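Local coordinates for NADH oxidoreductase (Mesorhizobium loti, PDB 3PI7), which probably binds NADPH and acts as an oxidoreductase on NAD(P)H, consistent with a quinone reductase of the medium-chain dehydrogenase type, at residues K101-K106 with A126-C131; P219-T224 with S247-A252. All coordinates share one frame; numbering follows the deposited sequence.

Interaction 1. Residues K101-K106 with A126-C131; sequences KSLVGK and AEAAAC
Leu103 carries this contact with a single methyl group. Its CD1 reaches the turn that follows strand 123-127 and lies 3.8 Å from Ala128 CB. The same CD1 is 3.6 Å from Ala128 O and 4.1 Å from Cys131 CB. The methyl therefore meets both ends of the short 128-131 turn. The leucine chain is extended beyond CB, with CD1 anti to CA (chi2 179°), and this carries CD1 across to the turn. Ala128 and Cys131 both direct their CB atoms toward the leucine. No hydrogen bond joins the two segments, so the contact is apolar packing, and all three residues are buried.

Each side is held by hydrogen bonds of its own. Ala128 O accepts from Cys131 N at 3.1 Å, so the carbonyl beside the methyl has a hydrogen-bond partner. On the other side, a type II turn runs from Leu103 to Lys106, with Lys106 N bonded to Leu103 O at 2.9 Å. Lys106 NZ folds back and donates a hydrogen bond to Ser102 O, 2.8 Å away and tilted 33° from the carbonyl plane.

Strands of the GroES-like domain pack on the contact. Leu103 also packs on Ile91 of strand 86-94. Cys131 touches Val108 and Phe110 of strand 107-111 and Val52 of strand 51-56. Tyr99 of helix 98-103 rests on Ala128. The contact thus sets Leu103 and its turn against the link between strands 123-127 and 131-133.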
ATOM      1  N   LYS A 101       2.809 -41.647  -6.095  1.00 14.86           N
ATOM      2  CA  LYS A 101       2.745 -43.090  -5.798  1.00 15.16           C
ATOM      3  C   LYS A 101       3.233 -43.431  -4.391  1.00 17.41           C
ATOM      4  O   LYS A 101       2.634 -44.298  -3.741  1.00 17.93           O
ATOM      5  CB  LYS A 101       3.538 -43.910  -6.836  1.00 17.57           C
ATOM      6  CG  LYS A 101       2.871 -44.008  -8.200  1.00 28.71           C
ATOM      7  CD  LYS A 101       1.520 -44.741  -8.145  1.00 41.27           C
ATOM      8  CE  LYS A 101       0.925 -44.961  -9.519  1.00 51.40           C
ATOM      9  NZ  LYS A 101      -0.534 -45.224  -9.439  1.00 50.96           N
ATOM     10  N   SER A 102       4.252 -42.731  -3.889  1.00 14.43           N
ATOM     11  CA  SER A 102       4.812 -42.990  -2.566  1.00 13.26           C
ATOM     12  C   SER A 102       3.884 -42.584  -1.440  1.00 17.33           C
ATOM     13  O   SER A 102       4.042 -43.056  -0.309  1.00 16.93           O
ATOM     14  CB  SER A 102       6.151 -42.268  -2.401  1.00 15.39           C
ATOM     15  OG  SER A 102       7.088 -42.869  -3.281  1.00 17.05           O
ATOM     16  N   LEU A 103       2.918 -41.712  -1.739  1.00 14.10           N
ATOM     17  CA  LEU A 103       1.981 -41.258  -0.714  1.00 12.42           C
ATOM     18  C   LEU A 103       0.800 -42.198  -0.567  1.00 14.91           C
ATOM     19  O   LEU A 103       0.045 -42.059   0.387  1.00 14.51           O
ATOM     20  CB  LEU A 103       1.485 -39.852  -1.034  1.00 11.80           C
ATOM     21  CG  LEU A 103       2.474 -38.691  -0.882  1.00 14.34           C
ATOM     22  CD1 LEU A 103       1.781 -37.367  -1.281  1.00 14.71           C
ATOM     23  CD2 LEU A 103       3.010 -38.583   0.579  1.00 12.98           C
ATOM     24  N   VAL A 104       0.587 -43.114  -1.527  1.00 12.17           N
ATOM     25  CA  VAL A 104      -0.602 -43.985  -1.456  1.00 11.91           C
ATOM     26  C   VAL A 104      -0.623 -44.773  -0.131  1.00 16.26           C
ATOM     27  O   VAL A 104       0.382 -45.374   0.271  1.00 16.92           O
ATOM     28  CB  VAL A 104      -0.727 -44.890  -2.703  1.00 16.44           C
ATOM     29  CG1 VAL A 104      -1.932 -45.808  -2.595  1.00 17.80           C
ATOM     30  CG2 VAL A 104      -0.813 -44.048  -3.970  1.00 14.85           C
ATOM     31  N   GLY A 105      -1.777 -44.725   0.545  1.00 13.85           N
ATOM     32  CA  GLY A 105      -1.981 -45.388   1.830  1.00 13.64           C
ATOM     33  C   GLY A 105      -1.777 -44.469   3.007  1.00 17.25           C
ATOM     34  O   GLY A 105      -2.153 -44.819   4.130  1.00 17.34           O
ATOM     35  N   LYS A 106      -1.139 -43.294   2.788  1.00 14.41           N
ATOM     36  CA  LYS A 106      -0.826 -42.407   3.889  1.00 12.52           C
ATOM     37  C   LYS A 106      -1.993 -41.517   4.217  1.00 14.24           C
ATOM     38  O   LYS A 106      -2.779 -41.150   3.351  1.00 14.17           O
ATOM     39  CB  LYS A 106       0.435 -41.570   3.579  1.00 13.91           C
ATOM     40  CG  LYS A 106       1.661 -42.463   3.594  1.00 21.22           C
ATOM     41  CD  LYS A 106       2.955 -41.737   3.269  1.00 32.73           C
ATOM     42  CE  LYS A 106       4.126 -42.690   3.437  1.00 37.12           C
ATOM     43  NZ  LYS A 106       5.052 -42.663   2.260  1.00 40.81           N
ATOM     44  N   ALA A 126      -5.707 -33.713  -4.712  1.00 11.11           N
ATOM     45  CA  ALA A 126      -4.742 -32.690  -4.367  1.00 10.63           C
ATOM     46  C   ALA A 126      -3.442 -33.002  -5.040  1.00 13.24           C
ATOM     47  O   ALA A 126      -3.163 -34.171  -5.353  1.00 12.24           O
ATOM     48  CB  ALA A 126      -4.567 -32.631  -2.826  1.00 11.02           C
ATOM     49  N   GLU A 127      -2.603 -31.991  -5.209  1.00 10.43           N
ATOM     50  CA  GLU A 127      -1.214 -32.224  -5.651  1.00 10.73           C
ATOM     51  C   GLU A 127      -0.511 -32.994  -4.568  1.00 13.50           C
ATOM     52  O   GLU A 127      -0.774 -32.738  -3.384  1.00 13.69           O
ATOM     53  CB  GLU A 127      -0.483 -30.873  -5.865  1.00 12.50           C
ATOM     54  CG  GLU A 127      -1.029 -30.103  -7.045  1.00 12.83           C
ATOM     55  CD  GLU A 127      -0.833 -30.766  -8.396  1.00 21.58           C
ATOM     56  OE1 GLU A 127       0.148 -31.524  -8.558  1.00 22.62           O
ATOM     57  OE2 GLU A 127      -1.728 -30.613  -9.255  1.00 25.93           O
ATOM     58  N   ALA A 128       0.398 -33.924  -4.935  1.00 12.14           N
ATOM     59  CA  ALA A 128       1.176 -34.643  -3.908  1.00 12.60           C
ATOM     60  C   ALA A 128       1.873 -33.629  -2.998  1.00 15.78           C
ATOM     61  O   ALA A 128       1.883 -33.769  -1.753  1.00 14.36           O
ATOM     62  CB  ALA A 128       2.189 -35.562  -4.571  1.00 14.81           C
ATOM     63  N   ALA A 129       2.378 -32.551  -3.616  1.00 13.71           N
ATOM     64  CA  ALA A 129       3.099 -31.476  -2.914  1.00 15.62           C
ATOM     65  C   ALA A 129       2.218 -30.690  -1.968  1.00 18.52           C
ATOM     66  O   ALA A 129       2.742 -29.926  -1.156  1.00 18.71           O
ATOM     67  CB  ALA A 129       3.730 -30.535  -3.935  1.00 16.99           C
ATOM     68  N   ALA A 130       0.876 -30.864  -2.042  1.00 13.20           N
ATOM     69  CA  ALA A 130      -0.033 -30.105  -1.182  1.00 14.02           C
ATOM     70  C   ALA A 130      -0.537 -30.979  -0.026  1.00 16.24           C
ATOM     71  O   ALA A 130      -1.520 -30.640   0.640  1.00 14.34           O
ATOM     72  CB  ALA A 130      -1.191 -29.583  -2.003  1.00 13.68           C
ATOM     73  N   CYS A 131       0.132 -32.127   0.189  1.00 13.96           N
ATOM     74  CA  CYS A 131      -0.228 -33.063   1.241  1.00 13.50           C
ATOM     75  C   CYS A 131       0.789 -33.102   2.300  1.00 17.26           C
ATOM     76  O   CYS A 131       1.977 -33.019   2.017  1.00 16.68           O
ATOM     77  CB  CYS A 131      -0.441 -34.456   0.668  1.00 14.64           C
ATOM     78  SG  CYS A 131      -1.810 -34.546  -0.495  1.00 17.42           S
TER

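Interaction 2. Residues P219-T224 with S247-A252; sequences PDFEAT and SAIFNA
Ala248 faces Glu222, and Ile249 faces Phe221, where the start of helix 221-232 meets helix 243-252. Along 247-252, Ala248 is the first residue to touch. Its CB points toward the other segment and touches the carboxylate of Glu222, 3.6 Å from OE2 and 3.8 Å from CD. A bend at chi2 (-144°) brings the carboxylate over beside this methyl. Glu222 OE2 also forms a salt bridge with Arg273, whose side chain packs on Ala248 as well. This charge partner probably keeps the carboxylate ionised.

A water sits between the two residues, 2.8 Å from Glu222 OE1 and 2.7 Å from Ala248 O. It has more acceptors in reach than protons, so the two bonds need not both be made at once. Ala248 O also accepts from Ala252 N within the helix, at 3.1 Å.

Ile249 follows. Its CG1 lies at the edge of the Phe221 ring, near the ring plane, 4.4 Å from CZ. Phe221 CG is anti to the backbone N (chi1 169°), and the ring reaches across with CZ leading. Both side chains also touch Thr195 of strand 191-196.

Asn251 and Ala252 also direct their CB atoms toward the first helix, but their partners lie further along it. Asn251 OD1 accepts from Arg226 NH2, and Ala252 packs on Leu225, Arg226 and Met229. Helix 221-232 is the crossover from strand 212-215 to strand 236-239, and helix 243-252 follows that strand. The two pack side by side on one face of the parallel sheet, as in a Rossmann fold.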
ATOM      1  N   PRO A 219     -19.327   3.295  20.961  1.00 36.45           N
ATOM      2  CA  PRO A 219     -19.421   4.673  20.444  1.00 36.47           C
ATOM      3  C   PRO A 219     -18.077   5.397  20.422  1.00 38.39           C
ATOM      4  O   PRO A 219     -17.823   6.164  19.494  1.00 38.72           O
ATOM      5  CB  PRO A 219     -20.396   5.355  21.412  1.00 39.55           C
ATOM      6  CG  PRO A 219     -20.376   4.504  22.654  1.00 44.54           C
ATOM      7  CD  PRO A 219     -20.184   3.107  22.152  1.00 39.35           C
ATOM      8  N   ASP A 220     -17.216   5.137  21.423  1.00 33.19           N
ATOM      9  CA  ASP A 220     -15.912   5.798  21.534  1.00 31.37           C
ATOM     10  C   ASP A 220     -14.766   4.937  20.969  1.00 32.29           C
ATOM     11  O   ASP A 220     -13.608   5.164  21.327  1.00 30.55           O
ATOM     12  CB  ASP A 220     -15.630   6.179  23.003  1.00 33.63           C
ATOM     13  CG  ASP A 220     -15.669   5.038  24.004  1.00 47.97           C
ATOM     14  OD1 ASP A 220     -16.158   3.937  23.641  1.00 49.87           O
ATOM     15  OD2 ASP A 220     -15.222   5.247  25.154  1.00 54.87           O
ATOM     16  N   PHE A 221     -15.079   3.986  20.061  1.00 27.04           N
ATOM     17  CA  PHE A 221     -14.063   3.120  19.455  1.00 24.80           C
ATOM     18  C   PHE A 221     -12.850   3.886  18.886  1.00 27.00           C
ATOM     19  O   PHE A 221     -11.721   3.478  19.160  1.00 23.60           O
ATOM     20  CB  PHE A 221     -14.664   2.258  18.339  1.00 25.66           C
ATOM     21  CG  PHE A 221     -13.615   1.551  17.519  1.00 25.30           C
ATOM     22  CD1 PHE A 221     -12.873   0.502  18.063  1.00 25.61           C
ATOM     23  CD2 PHE A 221     -13.328   1.964  16.222  1.00 26.22           C
ATOM     24  CE1 PHE A 221     -11.869  -0.123  17.322  1.00 25.14           C
ATOM     25  CE2 PHE A 221     -12.331   1.320  15.473  1.00 27.55           C
ATOM     26  CZ  PHE A 221     -11.601   0.289  16.036  1.00 24.17           C
ATOM     27  N   GLU A 222     -13.070   4.929  18.041  1.00 24.35           N
ATOM     28  CA  GLU A 222     -11.951   5.638  17.416  1.00 23.84           C
ATOM     29  C   GLU A 222     -11.081   6.333  18.450  1.00 25.21           C
ATOM     30  O   GLU A 222      -9.852   6.305  18.317  1.00 23.76           O
ATOM     31  CB  GLU A 222     -12.411   6.629  16.333  1.00 25.49           C
ATOM     32  CG  GLU A 222     -12.625   5.928  14.996  1.00 37.66           C
ATOM     33  CD  GLU A 222     -12.275   6.674  13.719  1.00 57.40           C
ATOM     34  OE1 GLU A 222     -11.204   7.323  13.672  1.00 43.73           O
ATOM     35  OE2 GLU A 222     -13.022   6.517  12.725  1.00 52.10           O
ATOM     36  N   ALA A 223     -11.698   6.916  19.493  1.00 21.95           N
ATOM     37  CA  ALA A 223     -10.960   7.603  20.565  1.00 20.87           C
ATOM     38  C   ALA A 223     -10.118   6.582  21.372  1.00 21.26           C
ATOM     39  O   ALA A 223      -8.938   6.820  21.587  1.00 19.08           O
ATOM     40  CB  ALA A 223     -11.913   8.367  21.474  1.00 22.07           C
ATOM     41  N   THR A 224     -10.702   5.427  21.726  1.00 19.07           N
ATOM     42  CA  THR A 224     -10.023   4.315  22.406  1.00 17.91           C
ATOM     43  C   THR A 224      -8.898   3.835  21.507  1.00 20.46           C
ATOM     44  O   THR A 224      -7.774   3.627  21.962  1.00 18.95           O
ATOM     45  CB  THR A 224     -11.046   3.193  22.692  1.00 24.69           C
ATOM     46  OG1 THR A 224     -12.042   3.712  23.551  1.00 23.72           O
ATOM     47  CG2 THR A 224     -10.417   1.956  23.348  1.00 22.24           C
ATOM     48  N   SER A 247      -9.840   1.127   7.615  1.00 12.47           N
ATOM     49  CA  SER A 247      -9.467   2.490   7.224  0.50 12.23           C
ATOM     50  C   SER A 247      -9.133   3.310   8.471  1.00 16.80           C
ATOM     51  O   SER A 247      -8.115   4.010   8.495  1.00 14.95           O
ATOM     52  CB  SER A 247     -10.603   3.147   6.449  0.50 14.21           C
ATOM     53  OG  SER A 247     -10.280   4.501   6.178  0.70 18.11           O
ATOM     54  N   ALA A 248      -9.978   3.200   9.515  1.00 14.41           N
ATOM     55  CA  ALA A 248      -9.815   3.897  10.795  1.00 14.03           C
ATOM     56  C   ALA A 248      -8.582   3.423  11.518  1.00 15.02           C
ATOM     57  O   ALA A 248      -7.816   4.237  12.043  1.00 12.79           O
ATOM     58  CB  ALA A 248     -11.044   3.677  11.668  1.00 15.46           C
ATOM     59  N   ILE A 249      -8.367   2.090  11.552  1.00 12.37           N
ATOM     60  CA  ILE A 249      -7.201   1.536  12.238  1.00 11.57           C
ATOM     61  C   ILE A 249      -5.926   2.057  11.574  1.00 13.75           C
ATOM     62  O   ILE A 249      -5.079   2.598  12.243  1.00 12.62           O
ATOM     63  CB  ILE A 249      -7.272  -0.006  12.223  1.00 13.41           C
ATOM     64  CG1 ILE A 249      -8.401  -0.486  13.171  1.00 13.21           C
ATOM     65  CG2 ILE A 249      -5.905  -0.623  12.609  1.00 14.79           C
ATOM     66  CD1 ILE A 249      -8.710  -1.963  12.999  1.00 15.83           C
ATOM     67  N   PHE A 250      -5.800   1.877  10.251  1.00 11.49           N
ATOM     68  CA  PHE A 250      -4.642   2.336   9.517  1.00 10.58           C
ATOM     69  C   PHE A 250      -4.364   3.813   9.769  1.00 13.85           C
ATOM     70  O   PHE A 250      -3.226   4.197  10.033  1.00 12.67           O
ATOM     71  CB  PHE A 250      -4.867   2.090   8.033  1.00 11.28           C
ATOM     72  CG  PHE A 250      -3.693   2.494   7.175  1.00 11.23           C
ATOM     73  CD1 PHE A 250      -2.462   1.851   7.306  1.00 15.69           C
ATOM     74  CD2 PHE A 250      -3.838   3.461   6.178  1.00 13.43           C
ATOM     75  CE1 PHE A 250      -1.394   2.177   6.473  1.00 15.86           C
ATOM     76  CE2 PHE A 250      -2.776   3.776   5.332  1.00 15.33           C
ATOM     77  CZ  PHE A 250      -1.560   3.129   5.484  1.00 14.81           C
ATOM     78  N   ASN A 251      -5.408   4.639   9.716  1.00 12.05           N
ATOM     79  CA  ASN A 251      -5.287   6.070   9.941  1.00 10.95           C
ATOM     80  C   ASN A 251      -4.689   6.400  11.323  1.00 16.37           C
ATOM     81  O   ASN A 251      -3.898   7.340  11.452  1.00 15.95           O
ATOM     82  CB  ASN A 251      -6.673   6.695   9.823  1.00 10.85           C
ATOM     83  CG  ASN A 251      -6.677   8.202   9.872  1.00 21.72           C
ATOM     84  OD1 ASN A 251      -7.190   8.813  10.816  1.00 29.46           O
ATOM     85  ND2 ASN A 251      -6.072   8.816   8.893  1.00 14.58           N
ATOM     86  N   ALA A 252      -5.053   5.623  12.351  1.00 14.11           N
ATOM     87  CA  ALA A 252      -4.619   5.871  13.730  1.00 13.79           C
ATOM     88  C   ALA A 252      -3.238   5.287  14.020  1.00 16.73           C
ATOM     89  O   ALA A 252      -2.636   5.632  15.049  1.00 16.11           O
ATOM     90  CB  ALA A 252      -5.630   5.292  14.714  1.00 14.36           C
TER
HETATM   91  O   HOH W   1      -8.590   6.661  12.811  1.00 22.49           O

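In the fold
From the N terminus, the chain first enters the GroES-like part of the fold. There interaction 1 closes a loop of 19 residues between its segments, which includes strand 107-111. The chain then passes into the Rossmann domain. Interaction 2 closes a loop of 22 residues, which includes the rest of helix 221-232, strand 236-239 and the start of helix 243-252. The two loops follow in series and neither nest nor cross. The centres of interaction 1 and interaction 2 are about 47 Å apart, on opposite sides of the chain's centre. The nearest atoms of interaction 1 and interaction 2 are about 32 Å apart. Interaction 1 ties Leu103 and its turn to a strand connection, while interaction 2 ties two helices beside the parallel sheet.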